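Local coordinates for protein Non-reducing end beta-L-arabinofuranosidase (Bacteroides thetaiotaomicron, PDB 5MQO) that probably hydrolyses glycosidic bonds in complex plant pectin as a family GH127 glycoside hydrolase, with aceric acidase activity, at residues V416-S421 with I677-W682; V597-G602 with V643-K648. All blocks are in the same frame, centred on the assembly; numbering follows the deposited sequence.

Contact 1. Residues V416-S421 with I677-W682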
# COMPACT_ATOMS: atom_id res chain seq x y z
N VAL A 416 -2.17 1.16 5.09
CA VAL A 416 -3.28 0.69 4.24
C VAL A 416 -4.21 -0.15 5.11
O VAL A 416 -5.41 0.15 5.23
CB VAL A 416 -2.72 -0.14 3.05
CG1 VAL A 416 -3.84 -0.78 2.25
CG2 VAL A 416 -1.88 0.75 2.15
N LEU A 417 -3.65 -1.18 5.75
CA LEU A 417 -4.40 -2.00 6.68
C LEU A 417 -4.93 -1.17 7.87
O LEU A 417 -5.97 -1.52 8.46
CB LEU A 417 -3.53 -3.17 7.15
CG LEU A 417 -4.09 -4.19 8.15
CD1 LEU A 417 -5.30 -4.94 7.64
CD2 LEU A 417 -2.99 -5.16 8.50
N SER A 418 -4.27 -0.06 8.20
CA SER A 418 -4.78 0.84 9.25
C SER A 418 -6.09 1.51 8.85
O SER A 418 -6.85 1.96 9.69
CB SER A 418 -3.77 1.93 9.55
OG SER A 418 -3.65 2.76 8.42
N GLY A 419 -6.33 1.58 7.56
CA GLY A 419 -7.51 2.21 7.02
C GLY A 419 -8.84 1.53 7.26
O GLY A 419 -9.89 2.15 6.98
N ILE A 420 -8.81 0.29 7.74
CA ILE A 420 -10.02 -0.50 7.96
C ILE A 420 -9.98 -1.02 9.38
O ILE A 420 -8.91 -1.23 9.93
CB ILE A 420 -10.16 -1.65 6.92
CG1 ILE A 420 -11.63 -2.14 6.84
CG2 ILE A 420 -9.18 -2.81 7.20
CD1 ILE A 420 -11.87 -3.26 5.82
N SER A 421 -11.16 -1.20 9.97
CA SER A 421 -11.33 -1.81 11.30
C SER A 421 -10.95 -3.30 11.31
O SER A 421 -10.81 -3.93 10.25
CB SER A 421 -12.78 -1.62 11.80
OG SER A 421 -13.75 -2.06 10.84
N ILE A 677 0.68 -1.49 21.14
CA ILE A 677 0.03 -2.36 20.15
C ILE A 677 0.38 -1.88 18.75
O ILE A 677 0.86 -0.75 18.58
CB ILE A 677 -1.52 -2.43 20.30
CG1 ILE A 677 -2.19 -1.09 19.99
CG2 ILE A 677 -1.92 -2.92 21.69
CD1 ILE A 677 -3.65 -1.22 19.65
N PRO A 678 0.14 -2.72 17.74
CA PRO A 678 0.47 -2.30 16.38
C PRO A 678 -0.39 -1.13 15.95
O PRO A 678 -1.58 -1.08 16.29
CB PRO A 678 0.14 -3.53 15.54
CG PRO A 678 0.26 -4.67 16.50
CD PRO A 678 -0.35 -4.10 17.74
N TYR A 679 0.21 -0.20 15.23
CA TYR A 679 -0.50 0.96 14.75
C TYR A 679 -1.73 0.56 14.00
O TYR A 679 -2.81 1.09 14.29
CB TYR A 679 0.38 1.81 13.86
CG TYR A 679 -0.26 2.99 13.20
CD1 TYR A 679 -0.59 4.14 13.94
CD2 TYR A 679 -0.50 2.99 11.84
CE1 TYR A 679 -1.17 5.25 13.31
CE2 TYR A 679 -1.06 4.09 11.20
CZ TYR A 679 -1.40 5.21 11.93
OH TYR A 679 -1.96 6.27 11.26
N TYR A 680 -1.62 -0.42 13.09
CA TYR A 680 -2.75 -0.77 12.25
C TYR A 680 -3.99 -1.09 13.09
O TYR A 680 -5.09 -0.73 12.71
CB TYR A 680 -2.42 -1.93 11.30
CG TYR A 680 -2.53 -3.30 11.91
CD1 TYR A 680 -3.73 -3.98 11.92
CD2 TYR A 680 -1.42 -3.92 12.47
CE1 TYR A 680 -3.82 -5.24 12.49
CE2 TYR A 680 -1.50 -5.19 13.04
CZ TYR A 680 -2.70 -5.83 13.05
OH TYR A 680 -2.77 -7.05 13.60
N ALA A 681 -3.78 -1.74 14.23
CA ALA A 681 -4.86 -2.09 15.16
C ALA A 681 -5.33 -0.96 16.11
O ALA A 681 -6.15 -1.22 17.00
CB ALA A 681 -4.42 -3.28 16.01
N TRP A 682 -4.84 0.28 15.93
CA TRP A 682 -5.30 1.37 16.79
C TRP A 682 -6.78 1.66 16.54
O TRP A 682 -7.33 1.29 15.50
CB TRP A 682 -4.42 2.63 16.71
CG TRP A 682 -4.83 3.67 15.79
CD1 TRP A 682 -4.53 3.75 14.49
CD2 TRP A 682 -5.59 4.83 16.11
NE1 TRP A 682 -5.05 4.88 13.95
CE2 TRP A 682 -5.72 5.56 14.93
CE3 TRP A 682 -6.19 5.32 17.28
CZ2 TRP A 682 -6.42 6.79 14.86
CZ3 TRP A 682 -6.90 6.53 17.22
CH2 TRP A 682 -7.00 7.25 16.02
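Leu417 and Tyr680 run alongside one another in the same direction, in a buried joint between the helical GH127 catalytic domain and the beta-rich C-terminal domain. The catalytic side supplies the short 3-10 turn 417-419 that follows helix 402-416; the other side is the chain just beyond strand 670-678. The leucine offers one methyl group to the phenol ring in a CH-pi contact: CD2 of Leu417 lies 4.0 Å from the centroid of the Tyr680 ring and 25° off its normal, hence over the face but displaced toward the rim. The ring atom nearest this methyl is Tyr680 CD1, 3.7 Å from Leu417 CD2. Leu417 reaches this position with CG trans to the backbone N (chi1 180°). The opposite face of the same ring is approached by CB of Ala681, while Phe50 of helix 50-69 meets both Leu417 and Tyr680.

The backbones themselves come close, with CA of Ser418 4.0 Å from CA of Tyr680. No hydrogen bond links the two segments directly; instead Arg449 bridges them, with NH2 bonded to Ser418 O and NH1 to Trp682 O. One residue on from the leucine, the serine methylene meets the Tyr679 ring obliquely. Both polar ends are satisfied nearby, Ser418 OG by Asn431 OD1 and Tyr679 OH by Pro432 O, which ties these two side chains to consecutive residues of one loop. The turn bearing the tyrosines is itself closed by a backbone bond from Trp682 N to Tyr679 O of 2.7 Å. Across the joint, CB of Ser418 stands 3.8 Å from CE2 of Tyr679.

Contact 2. Residues V597-G602 with V643-K648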
# COMPACT_ATOMS: atom_id res chain seq x y z
N VAL A 597 11.02 8.80 19.85
CA VAL A 597 11.32 7.47 19.40
C VAL A 597 10.02 6.86 18.96
O VAL A 597 8.95 7.20 19.49
CB VAL A 597 12.06 6.67 20.53
CG1 VAL A 597 11.26 6.66 21.82
CG2 VAL A 597 12.39 5.24 20.14
N VAL A 598 10.12 6.01 17.95
CA VAL A 598 9.06 5.12 17.48
C VAL A 598 9.56 3.67 17.63
O VAL A 598 10.74 3.38 17.38
CB VAL A 598 8.69 5.38 16.01
CG1 VAL A 598 9.90 5.22 15.08
CG2 VAL A 598 7.59 4.43 15.56
N VAL A 599 8.64 2.78 18.00
CA VAL A 599 8.95 1.38 18.26
C VAL A 599 8.48 0.51 17.11
O VAL A 599 7.29 0.41 16.86
CB VAL A 599 8.25 0.87 19.54
CG1 VAL A 599 8.63 -0.59 19.80
CG2 VAL A 599 8.56 1.74 20.75
N LYS A 600 9.41 -0.17 16.45
CA LYS A 600 9.07 -1.24 15.50
C LYS A 600 9.41 -2.60 16.10
O LYS A 600 10.21 -2.71 17.03
CB LYS A 600 9.83 -1.06 14.18
CG LYS A 600 9.40 0.15 13.34
CD LYS A 600 9.98 0.22 11.90
CE LYS A 600 9.25 -0.74 10.97
NZ LYS A 600 9.72 -0.69 9.58
N ARG A 601 8.76 -3.63 15.58
CA ARG A 601 9.19 -5.02 15.73
C ARG A 601 8.94 -5.69 14.40
O ARG A 601 7.79 -5.77 13.92
CB ARG A 601 8.43 -5.74 16.85
CG ARG A 601 8.79 -7.21 16.97
CD ARG A 601 8.52 -7.81 18.35
NE ARG A 601 9.06 -9.18 18.35
CZ ARG A 601 8.41 -10.30 18.01
NH1 ARG A 601 7.10 -10.30 17.70
NH2 ARG A 601 9.08 -11.44 18.01
N GLY A 602 10.02 -6.15 13.77
CA GLY A 602 9.89 -6.63 12.43
C GLY A 602 9.36 -5.48 11.58
O GLY A 602 9.91 -4.35 11.69
N VAL A 643 0.54 -9.36 18.73
CA VAL A 643 1.62 -9.22 19.66
C VAL A 643 1.64 -7.79 20.18
O VAL A 643 1.94 -6.86 19.44
CB VAL A 643 2.97 -9.58 19.02
CG1 VAL A 643 4.10 -9.35 20.03
CG2 VAL A 643 2.95 -11.03 18.56
N ALA A 644 1.30 -7.62 21.45
CA ALA A 644 1.59 -6.37 22.16
C ALA A 644 3.01 -6.41 22.75
O ALA A 644 3.64 -7.45 22.75
CB ALA A 644 0.54 -6.09 23.25
N LEU A 645 3.52 -5.27 23.18
CA LEU A 645 4.83 -5.20 23.79
C LEU A 645 4.61 -4.54 25.14
O LEU A 645 3.96 -3.50 25.21
CB LEU A 645 5.80 -4.39 22.91
CG LEU A 645 5.97 -4.86 21.44
CD1 LEU A 645 6.54 -3.76 20.53
CD2 LEU A 645 6.80 -6.13 21.38
N GLU A 646 5.07 -5.19 26.20
CA GLU A 646 4.84 -4.74 27.57
C GLU A 646 6.16 -4.34 28.18
O GLU A 646 7.18 -5.02 27.96
CB GLU A 646 4.22 -5.84 28.41
CG GLU A 646 2.76 -6.13 28.09
CD GLU A 646 2.19 -7.32 28.84
OE1 GLU A 646 2.88 -7.93 29.72
OE2 GLU A 646 1.02 -7.65 28.53
N GLY A 647 6.14 -3.25 28.94
CA GLY A 647 7.34 -2.76 29.59
C GLY A 647 7.08 -1.60 30.54
O GLY A 647 5.93 -1.15 30.71
N LYS A 648 8.18 -1.13 31.13
CA LYS A 648 8.14 -0.09 32.14
C LYS A 648 8.72 1.20 31.56
O LYS A 648 9.95 1.32 31.35
CB LYS A 648 8.90 -0.53 33.38
CG LYS A 648 8.78 0.46 34.54
CD LYS A 648 8.66 -0.24 35.90
CE LYS A 648 7.24 -0.76 36.09
NZ LYS A 648 7.10 -1.84 37.09
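Val599 and Arg601 face Val643 and Leu645 in a layer-to-layer contact inside the C-terminal beta domain, where a branched or curled sheet brings strands that are not neighbours face to face. Three observations support this reading. The axes of strands 597-601 and 643-648 approach to 9.8 Å, a spacing suited to interleaved side chains and far too wide for backbone pairing. Their directions differ by 128°, and no hydrogen bond joins the two segments.

Leu645 is the central piece, its two methyl groups serving different partners. CD1 of Leu645 lies 3.9 Å from CG1 of Val599, the two side chains passing one another while pointing opposite ways. CD2 of Leu645 instead touches the aliphatic part of the arginine, 3.9 Å from Arg601 CD. The arginine chain is extended from CG to NE, which carries its guanidinium beyond the leucine to Val643. There the arginine and valine side chains are nearly perpendicular, with NH1 of Arg601 3.9 Å from CG1 of Val643, and the flat group is met obliquely. This end of the arginine is held from outside: NH1 bonds to Trp511 O, and NE makes a weak bond to Met579 O. The same residue therefore combines apolar contact along its stem with polar anchoring at its end.

Tyr606 of strand 604-609 lies against Val599, Arg601 and Leu645, and its OH is hydrogen-bonded to Val643 O. Strand 596-601 pairs with strands 581-584, 604-609 and 690-697, whereas strand 640-651 pairs with strands 622-625, 631-637 and 670-678.

The centres of contacts 1 and 2 lie 15 Å apart, and contact 2 is nested within the chain loop that contact 1 closes. They meet directly where CD of Pro678 packs 4.0 Å from O of Val643, on neighbouring antiparallel strands 670-678 and 640-651 of one sheet. Two further residues connect them: Tyr606 touches Pro678 as well as Val599, Arg601 and Leu645, and Trp511 touches Tyr680 while its carbonyl oxygen bonds to Arg601. Through strand 670-678 the domain joint of contact 1 continues into the beta domain, where strand 640-651 carries it on to contact 2.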